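Local coordinates for adenylate cyclase-like protein (PDB 4QO6) that is a structural protein of the inner-membrane ring of the Chlamydia trachomatis type III secretion system, seen here as a periplasmic fragment, at residues S104-T109 and I135-V140; L36-H41 and E50-V55. All coordinates share one frame; numbering follows the deposited sequence.

Interaction 1. Residues S104-T109 and I135-V140; sequences SGYLKT and IIESQV
The Y106 ring and the E137 carboxylate are the flat groups here, their planes 31° apart. I135 meets the ring obliquely at its CD1-CE1 side: CB of I135 lies 3.5 Å from Y106 CD1, and the two side chains run side by side in the same direction. Chi1 of Y106 (-64°) sets CG anti to its own carbonyl carbon, and chi2 (-80°) then turns the ring beside I135 on one face of the sheet. E137 crosses Y106 at about a right angle, OE2 coming 3.7 Å from Y106 CB, while OE1 rests against the K108 chain, 3.4 Å from CD. The K108 NZ to E137 OE1 salt bridge is long at 3.9 Å; OE2 is hydrogen-bonded to N162 N, and Y106 OH to G191 O. On the other face L107 CB touches I136 CD1, and I136 CG2 packs on the T109 backbone.

Between these faces the backbones pair in parallel, I135 N bonding to G105 O (2.7 Å) and L107 N to I135 O. E137 N to L107 O (2.8 Å) and S138 N to K108 O then carry the pairing into the first turn of helix 137-150. The contact closes the beta-alpha-beta unit of strand 100-107, helix 110-123 and strand 130-136; helix 110-123 covers the L107 and I136 face, and strand 157-161 abuts E137 and K108.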
ATOM      1  N   SER A 104      -1.073   3.731  -0.048  1.00 20.91           N
ATOM      2  CA  SER A 104       0.151   2.954   0.189  1.00 21.84           C
ATOM      3  C   SER A 104       1.362   3.816   0.013  1.00 20.04           C
ATOM      4  O   SER A 104       1.264   4.875  -0.566  1.00 18.32           O
ATOM      5  CB  SER A 104       0.208   1.735  -0.759  1.00 21.35           C
ATOM      6  OG  SER A 104       0.306   2.215  -2.074  1.00 22.08           O
ATOM      7  N   GLY A 105       2.498   3.310   0.493  1.00 21.76           N
ATOM      8  CA  GLY A 105       3.811   3.977   0.479  1.00 22.02           C
ATOM      9  C   GLY A 105       4.450   4.004   1.870  1.00 25.03           C
ATOM     10  O   GLY A 105       3.978   3.319   2.775  1.00 26.11           O
ATOM     11  N   TYR A 106       5.490   4.832   2.044  1.00 25.98           N
ATOM     12  CA  TYR A 106       6.258   4.970   3.289  1.00 27.93           C
ATOM     13  C   TYR A 106       6.143   6.367   3.852  1.00 26.89           C
ATOM     14  O   TYR A 106       6.122   7.284   3.095  1.00 31.43           O
ATOM     15  CB  TYR A 106       7.772   4.696   3.019  1.00 28.28           C
ATOM     16  CG  TYR A 106       8.011   3.291   2.579  1.00 26.76           C
ATOM     17  CD1 TYR A 106       8.053   2.266   3.504  1.00 26.58           C
ATOM     18  CD2 TYR A 106       8.124   2.974   1.231  1.00 25.90           C
ATOM     19  CE1 TYR A 106       8.207   0.951   3.095  1.00 27.96           C
ATOM     20  CE2 TYR A 106       8.306   1.668   0.824  1.00 27.12           C
ATOM     21  CZ  TYR A 106       8.355   0.671   1.756  1.00 26.94           C
ATOM     22  OH  TYR A 106       8.521  -0.628   1.342  1.00 29.78           O
ATOM     23  N   LEU A 107       6.051   6.507   5.162  1.00 29.81           N
ATOM     24  CA  LEU A 107       6.231   7.780   5.881  1.00 37.10           C
ATOM     25  C   LEU A 107       7.316   7.501   6.921  1.00 41.22           C
ATOM     26  O   LEU A 107       7.611   6.342   7.220  1.00 39.31           O
ATOM     27  CB  LEU A 107       4.939   8.277   6.599  1.00 38.15           C
ATOM     28  CG  LEU A 107       3.798   8.683   5.647  1.00 40.22           C
ATOM     29  CD1 LEU A 107       2.460   8.904   6.306  1.00 41.66           C
ATOM     30  CD2 LEU A 107       4.205   9.925   4.879  1.00 42.57           C
ATOM     31  N   LYS A 108       7.899   8.566   7.453  1.00 45.48           N
ATOM     32  CA  LYS A 108       9.084   8.474   8.285  1.00 46.52           C
ATOM     33  C   LYS A 108       8.656   8.130   9.677  1.00 45.20           C
ATOM     34  O   LYS A 108       9.195   7.208  10.232  1.00 42.99           O
ATOM     35  CB  LYS A 108       9.867   9.787   8.271  1.00 51.86           C
ATOM     36  CG  LYS A 108      11.200   9.743   8.994  1.00 62.17           C
ATOM     37  CD  LYS A 108      12.356   9.423   8.053  1.00 71.46           C
ATOM     38  CE  LYS A 108      13.634   9.093   8.828  1.00 76.70           C
ATOM     39  NZ  LYS A 108      14.645   8.387   7.984  1.00 79.41           N
ATOM     40  N   THR A 109       7.658   8.842  10.212  1.00 44.70           N
ATOM     41  CA  THR A 109       7.234   8.709  11.611  1.00 47.00           C
ATOM     42  C   THR A 109       5.723   8.652  11.808  1.00 44.53           C
ATOM     43  O   THR A 109       4.979   8.985  10.891  1.00 45.98           O
ATOM     44  CB  THR A 109       7.714   9.938  12.424  1.00 50.98           C
ATOM     45  OG1 THR A 109       7.262  11.146  11.783  1.00 49.04           O
ATOM     46  CG2 THR A 109       9.234   9.939  12.539  1.00 47.80           C
ATOM     47  N   ILE A 135       3.306   2.248   5.215  1.00 30.89           N
ATOM     48  CA  ILE A 135       4.311   1.697   6.124  1.00 30.65           C
ATOM     49  C   ILE A 135       4.991   2.854   6.938  1.00 31.71           C
ATOM     50  O   ILE A 135       5.464   3.823   6.344  1.00 26.56           O
ATOM     51  CB  ILE A 135       5.386   0.930   5.323  1.00 31.45           C
ATOM     52  CG1 ILE A 135       4.793  -0.108   4.335  1.00 32.21           C
ATOM     53  CG2 ILE A 135       6.389   0.240   6.257  1.00 35.48           C
ATOM     54  CD1 ILE A 135       4.325  -1.378   4.960  1.00 33.00           C
ATOM     55  N   ILE A 136       5.075   2.760   8.276  1.00 32.31           N
ATOM     56  CA  ILE A 136       5.803   3.806   9.070  1.00 33.53           C
ATOM     57  C   ILE A 136       7.264   3.370   9.326  1.00 32.87           C
ATOM     58  O   ILE A 136       7.508   2.352   9.955  1.00 29.95           O
ATOM     59  CB  ILE A 136       5.122   4.119  10.427  1.00 33.94           C
ATOM     60  CG1 ILE A 136       3.619   4.416  10.257  1.00 35.39           C
ATOM     61  CG2 ILE A 136       5.811   5.288  11.129  1.00 31.03           C
ATOM     62  CD1 ILE A 136       3.308   5.462   9.207  1.00 39.54           C
ATOM     63  N   GLU A 137       8.222   4.125   8.829  1.00 32.25           N
ATOM     64  CA  GLU A 137       9.638   3.739   8.951  1.00 36.62           C
ATOM     65  C   GLU A 137      10.132   3.559  10.393  1.00 34.29           C
ATOM     66  O   GLU A 137      10.738   2.553  10.706  1.00 32.24           O
ATOM     67  CB  GLU A 137      10.546   4.693   8.163  1.00 37.34           C
ATOM     68  CG  GLU A 137      10.512   4.425   6.657  1.00 40.00           C
ATOM     69  CD  GLU A 137      11.049   5.571   5.799  1.00 43.00           C
ATOM     70  OE1 GLU A 137      11.525   6.600   6.352  1.00 38.03           O
ATOM     71  OE2 GLU A 137      11.017   5.420   4.550  1.00 40.90           O
ATOM     72  N   SER A 138       9.812   4.491  11.281  1.00 37.68           N
ATOM     73  CA  SER A 138      10.140   4.340  12.693  1.00 37.81           C
ATOM     74  C   SER A 138       9.619   3.008  13.264  1.00 38.40           C
ATOM     75  O   SER A 138      10.278   2.406  14.088  1.00 41.01           O
ATOM     76  CB  SER A 138       9.627   5.526  13.525  1.00 40.57           C
ATOM     77  OG  SER A 138       8.222   5.476  13.706  1.00 40.20           O
ATOM     78  N   GLN A 139       8.467   2.523  12.815  1.00 39.24           N
ATOM     79  CA  GLN A 139       7.954   1.232  13.309  1.00 35.41           C
ATOM     80  C   GLN A 139       8.723   0.020  12.785  1.00 34.89           C
ATOM     81  O   GLN A 139       8.945  -0.959  13.511  1.00 33.50           O
ATOM     82  CB  GLN A 139       6.454   1.077  13.021  1.00 34.85           C
ATOM     83  CG  GLN A 139       5.613   1.951  13.934  1.00 39.29           C
ATOM     84  CD  GLN A 139       4.154   2.114  13.487  1.00 45.82           C
ATOM     85  OE1 GLN A 139       3.632   1.337  12.667  1.00 45.49           O
ATOM     86  NE2 GLN A 139       3.486   3.145  14.029  1.00 46.09           N
ATOM     87  N   VAL A 140       9.129   0.071  11.531  1.00 32.13           N
ATOM     88  CA  VAL A 140       9.807  -1.064  10.911  1.00 31.06           C
ATOM     89  C   VAL A 140      11.187  -1.214  11.518  1.00 34.61           C
ATOM     90  O   VAL A 140      11.699  -2.316  11.619  1.00 28.94           O
ATOM     91  CB  VAL A 140       9.986  -0.870   9.414  1.00 29.07           C
ATOM     92  CG1 VAL A 140      10.724  -2.058   8.801  1.00 29.06           C
ATOM     93  CG2 VAL A 140       8.614  -0.722   8.760  1.00 28.26           C
TER

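Interaction 2. Residues L36-H41 and E50-V55; sequences LFLIGH and ELLYKV
L36 and V55 make the tightest meeting: the CD2 methyl of L36 rests over the open, hydrogen-bearing side of V55 CB (3.7 Å), with both valine methyls, CG1 and CG2, at 4.0 Å. The two side chains cross at about a right angle. Chi1 of L36 (-171°) sets CG anti to the backbone N, and chi2 (69°) fixes the turn of the two methyls that lays CD2 against the valine.

Two residues along the strand, L38 sends its CD1 methyl in among three helix residues. L51 CG and L52 CD2 each lie 4.2 Å from L38 CD1, and V55 CG2 is 4.3 Å from the same atom, so the methyl sits in a shallow dimple lined by three side chains. L52 leaves the helix more to the flank, yet its CD2 methyl swings in to form one wall of the dimple, crossing L38 at a slant. V55 thus meets both leucines, L36 over its CB and L38 with CG2.

All of this is apolar, with 166 Å² buried in total and an axis separation of 11.3 Å. Around it, F27 and F29 of strand 26-30 and I15 of helix 10-19 also pack on L36, while V18 of that helix reaches V55. Strand 36-39 and helix 50-55 run nearly antiparallel, at 160°. The chain turns at G40 into the short strand 41-42 before it enters the helix, and the helix leads on to strand 63-70, the parallel neighbour of strand 35-39. The packing is that of a helix laid on its sheet in a crossover from strand 35-39 to strand 63-70, in a domain assigned to the CdsD PD1 family of the BON clan.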
ATOM      1  N   LEU A  36     -34.936   5.487 -14.487  1.00 27.78           N
ATOM      2  CA  LEU A  36     -34.008   4.701 -13.661  1.00 28.00           C
ATOM      3  C   LEU A  36     -33.029   5.633 -12.975  1.00 27.53           C
ATOM      4  O   LEU A  36     -32.351   6.431 -13.616  1.00 31.92           O
ATOM      5  CB  LEU A  36     -33.256   3.688 -14.517  1.00 25.38           C
ATOM      6  CG  LEU A  36     -32.388   2.626 -13.839  1.00 24.48           C
ATOM      7  CD1 LEU A  36     -33.161   1.591 -13.078  1.00 24.04           C
ATOM      8  CD2 LEU A  36     -31.536   1.910 -14.863  1.00 24.78           C
ATOM      9  N   PHE A  37     -32.940   5.527 -11.668  1.00 26.27           N
ATOM     10  CA  PHE A  37     -31.925   6.241 -10.926  1.00 23.71           C
ATOM     11  C   PHE A  37     -30.840   5.251 -10.506  1.00 20.72           C
ATOM     12  O   PHE A  37     -31.131   4.288  -9.831  1.00 20.53           O
ATOM     13  CB  PHE A  37     -32.605   6.862  -9.714  1.00 25.96           C
ATOM     14  CG  PHE A  37     -31.676   7.501  -8.722  1.00 25.99           C
ATOM     15  CD1 PHE A  37     -31.191   6.793  -7.676  1.00 28.33           C
ATOM     16  CD2 PHE A  37     -31.404   8.832  -8.779  1.00 31.04           C
ATOM     17  CE1 PHE A  37     -30.381   7.382  -6.713  1.00 31.19           C
ATOM     18  CE2 PHE A  37     -30.608   9.450  -7.816  1.00 31.18           C
ATOM     19  CZ  PHE A  37     -30.081   8.711  -6.784  1.00 29.15           C
ATOM     20  N   LEU A  38     -29.599   5.482 -10.916  1.00 19.34           N
ATOM     21  CA  LEU A  38     -28.466   4.643 -10.560  1.00 19.18           C
ATOM     22  C   LEU A  38     -27.499   5.342  -9.592  1.00 20.75           C
ATOM     23  O   LEU A  38     -27.116   6.508  -9.835  1.00 18.25           O
ATOM     24  CB  LEU A  38     -27.650   4.390 -11.807  1.00 20.67           C
ATOM     25  CG  LEU A  38     -28.297   3.552 -12.904  1.00 23.98           C
ATOM     26  CD1 LEU A  38     -27.352   3.384 -14.088  1.00 23.93           C
ATOM     27  CD2 LEU A  38     -28.678   2.198 -12.302  1.00 23.83           C
ATOM     28  N   ILE A  39     -27.028   4.585  -8.601  1.00 20.68           N
ATOM     29  CA  ILE A  39     -25.972   5.029  -7.697  1.00 21.62           C
ATOM     30  C   ILE A  39     -24.937   3.936  -7.455  1.00 19.50           C
ATOM     31  O   ILE A  39     -25.207   2.758  -7.725  1.00 19.36           O
ATOM     32  CB  ILE A  39     -26.601   5.580  -6.372  1.00 24.39           C
ATOM     33  CG1 ILE A  39     -25.602   6.444  -5.598  1.00 30.01           C
ATOM     34  CG2 ILE A  39     -27.105   4.505  -5.433  1.00 24.13           C
ATOM     35  CD1 ILE A  39     -26.270   7.265  -4.502  1.00 31.13           C
ATOM     36  N   GLY A  40     -23.745   4.325  -6.993  1.00 17.82           N
ATOM     37  CA  GLY A  40     -22.652   3.400  -6.545  1.00 16.42           C
ATOM     38  C   GLY A  40     -21.338   3.697  -7.279  1.00 17.67           C
ATOM     39  O   GLY A  40     -21.142   4.835  -7.642  1.00 22.69           O
ATOM     40  N   HIS A  41     -20.442   2.701  -7.471  1.00 17.62           N
ATOM     41  CA  HIS A  41     -19.090   2.830  -8.031  1.00 15.04           C
ATOM     42  C   HIS A  41     -18.863   1.844  -9.197  1.00 17.08           C
ATOM     43  O   HIS A  41     -19.307   0.660  -9.119  1.00 14.07           O
ATOM     44  CB  HIS A  41     -18.051   2.455  -6.963  1.00 15.75           C
ATOM     45  CG  HIS A  41     -18.101   3.323  -5.740  1.00 19.48           C
ATOM     46  ND1 HIS A  41     -17.244   4.379  -5.532  1.00 19.28           N
ATOM     47  CD2 HIS A  41     -18.943   3.310  -4.685  1.00 20.88           C
ATOM     48  CE1 HIS A  41     -17.551   4.973  -4.395  1.00 22.49           C
ATOM     49  NE2 HIS A  41     -18.576   4.331  -3.858  1.00 22.83           N
ATOM     50  N   GLU A  50     -20.340   1.354 -20.495  1.00 25.34           N
ATOM     51  CA  GLU A  50     -20.968   0.052 -20.687  1.00 28.72           C
ATOM     52  C   GLU A  50     -22.257  -0.037 -19.861  1.00 29.42           C
ATOM     53  O   GLU A  50     -23.300  -0.459 -20.383  1.00 24.43           O
ATOM     54  CB  GLU A  50     -20.062  -1.112 -20.285  1.00 32.31           C
ATOM     55  CG  GLU A  50     -19.144  -1.705 -21.356  1.00 37.89           C
ATOM     56  CD  GLU A  50     -18.051  -2.578 -20.716  1.00 43.52           C
ATOM     57  OE1 GLU A  50     -18.365  -3.294 -19.729  1.00 55.01           O
ATOM     58  OE2 GLU A  50     -16.883  -2.558 -21.154  1.00 41.16           O
ATOM     59  N   LEU A  51     -22.178   0.380 -18.591  1.00 26.81           N
ATOM     60  CA  LEU A  51     -23.336   0.299 -17.711  1.00 27.15           C
ATOM     61  C   LEU A  51     -24.477   1.115 -18.252  1.00 27.67           C
ATOM     62  O   LEU A  51     -25.570   0.595 -18.416  1.00 24.73           O
ATOM     63  CB  LEU A  51     -22.990   0.707 -16.286  1.00 24.35           C
ATOM     64  CG  LEU A  51     -24.108   0.978 -15.299  1.00 25.97           C
ATOM     65  CD1 LEU A  51     -25.046  -0.221 -15.089  1.00 27.03           C
ATOM     66  CD2 LEU A  51     -23.476   1.479 -13.992  1.00 24.79           C
ATOM     67  N   LEU A  52     -24.208   2.387 -18.536  1.00 27.98           N
ATOM     68  CA  LEU A  52     -25.258   3.297 -18.996  1.00 32.95           C
ATOM     69  C   LEU A  52     -25.927   2.892 -20.309  1.00 32.97           C
ATOM     70  O   LEU A  52     -27.100   3.125 -20.503  1.00 29.91           O
ATOM     71  CB  LEU A  52     -24.766   4.719 -19.175  1.00 33.08           C
ATOM     72  CG  LEU A  52     -24.181   5.345 -17.925  1.00 37.88           C
ATOM     73  CD1 LEU A  52     -23.389   6.571 -18.375  1.00 37.70           C
ATOM     74  CD2 LEU A  52     -25.248   5.680 -16.893  1.00 36.88           C
ATOM     75  N   TYR A  53     -25.155   2.374 -21.230  1.00 36.19           N
ATOM     76  CA  TYR A  53     -25.709   1.990 -22.514  1.00 40.15           C
ATOM     77  C   TYR A  53     -26.487   0.681 -22.473  1.00 34.98           C
ATOM     78  O   TYR A  53     -27.419   0.526 -23.259  1.00 34.08           O
ATOM     79  CB  TYR A  53     -24.641   2.003 -23.623  1.00 41.10           C
ATOM     80  CG  TYR A  53     -24.571   3.405 -24.174  1.00 49.82           C
ATOM     81  CD1 TYR A  53     -24.002   4.442 -23.417  1.00 51.62           C
ATOM     82  CD2 TYR A  53     -25.149   3.731 -25.416  1.00 57.85           C
ATOM     83  CE1 TYR A  53     -23.979   5.740 -23.881  1.00 50.87           C
ATOM     84  CE2 TYR A  53     -25.117   5.038 -25.895  1.00 56.41           C
ATOM     85  CZ  TYR A  53     -24.530   6.028 -25.116  1.00 56.07           C
ATOM     86  OH  TYR A  53     -24.480   7.317 -25.563  1.00 65.37           O
ATOM     87  N   LYS A  54     -26.104  -0.241 -21.591  1.00 31.41           N
ATOM     88  CA  LYS A  54     -26.901  -1.443 -21.369  1.00 29.39           C
ATOM     89  C   LYS A  54     -28.203  -1.178 -20.689  1.00 29.13           C
ATOM     90  O   LYS A  54     -29.177  -1.794 -21.048  1.00 28.15           O
ATOM     91  CB  LYS A  54     -26.153  -2.487 -20.605  1.00 30.65           C
ATOM     92  CG  LYS A  54     -24.951  -3.032 -21.351  1.00 33.80           C
ATOM     93  CD  LYS A  54     -24.282  -4.093 -20.489  1.00 36.64           C
ATOM     94  CE  LYS A  54     -23.356  -4.989 -21.292  1.00 37.82           C
ATOM     95  NZ  LYS A  54     -22.737  -5.955 -20.345  1.00 40.86           N
ATOM     96  N   VAL A  55     -28.264  -0.282 -19.704  1.00 31.03           N
ATOM     97  CA  VAL A  55     -29.572  -0.027 -19.076  1.00 34.05           C
ATOM     98  C   VAL A  55     -30.462   0.782 -20.034  1.00 37.02           C
ATOM     99  O   VAL A  55     -31.655   0.548 -20.136  1.00 34.97           O
ATOM    100  CB  VAL A  55     -29.501   0.682 -17.704  1.00 32.70           C
ATOM    101  CG1 VAL A  55     -28.664  -0.121 -16.739  1.00 35.01           C
ATOM    102  CG2 VAL A  55     -28.951   2.074 -17.852  1.00 35.10           C
TER

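Interaction 2 is a buried contact, wholly apolar, leucine methyls against aliphatic side chains of the helix that covers the strand. Interaction 1 is only partly buried and is chiefly backbone pairing between parallel strands, with a long salt bridge reaching the surface at K108. Each belongs to a crossover between parallel strands, that of interaction 2 interrupted by short strand 41-42, but at a different joint: residues 36-41 and 50-55 link strand 35-39 to helix 45-56, whereas 104-109 and 135-140 link the two strands and start the next helix. They hold no element in common. Their centres are 40 Å apart and their nearest atoms about 17 Å, in keeping with an extended chain of successive small domains.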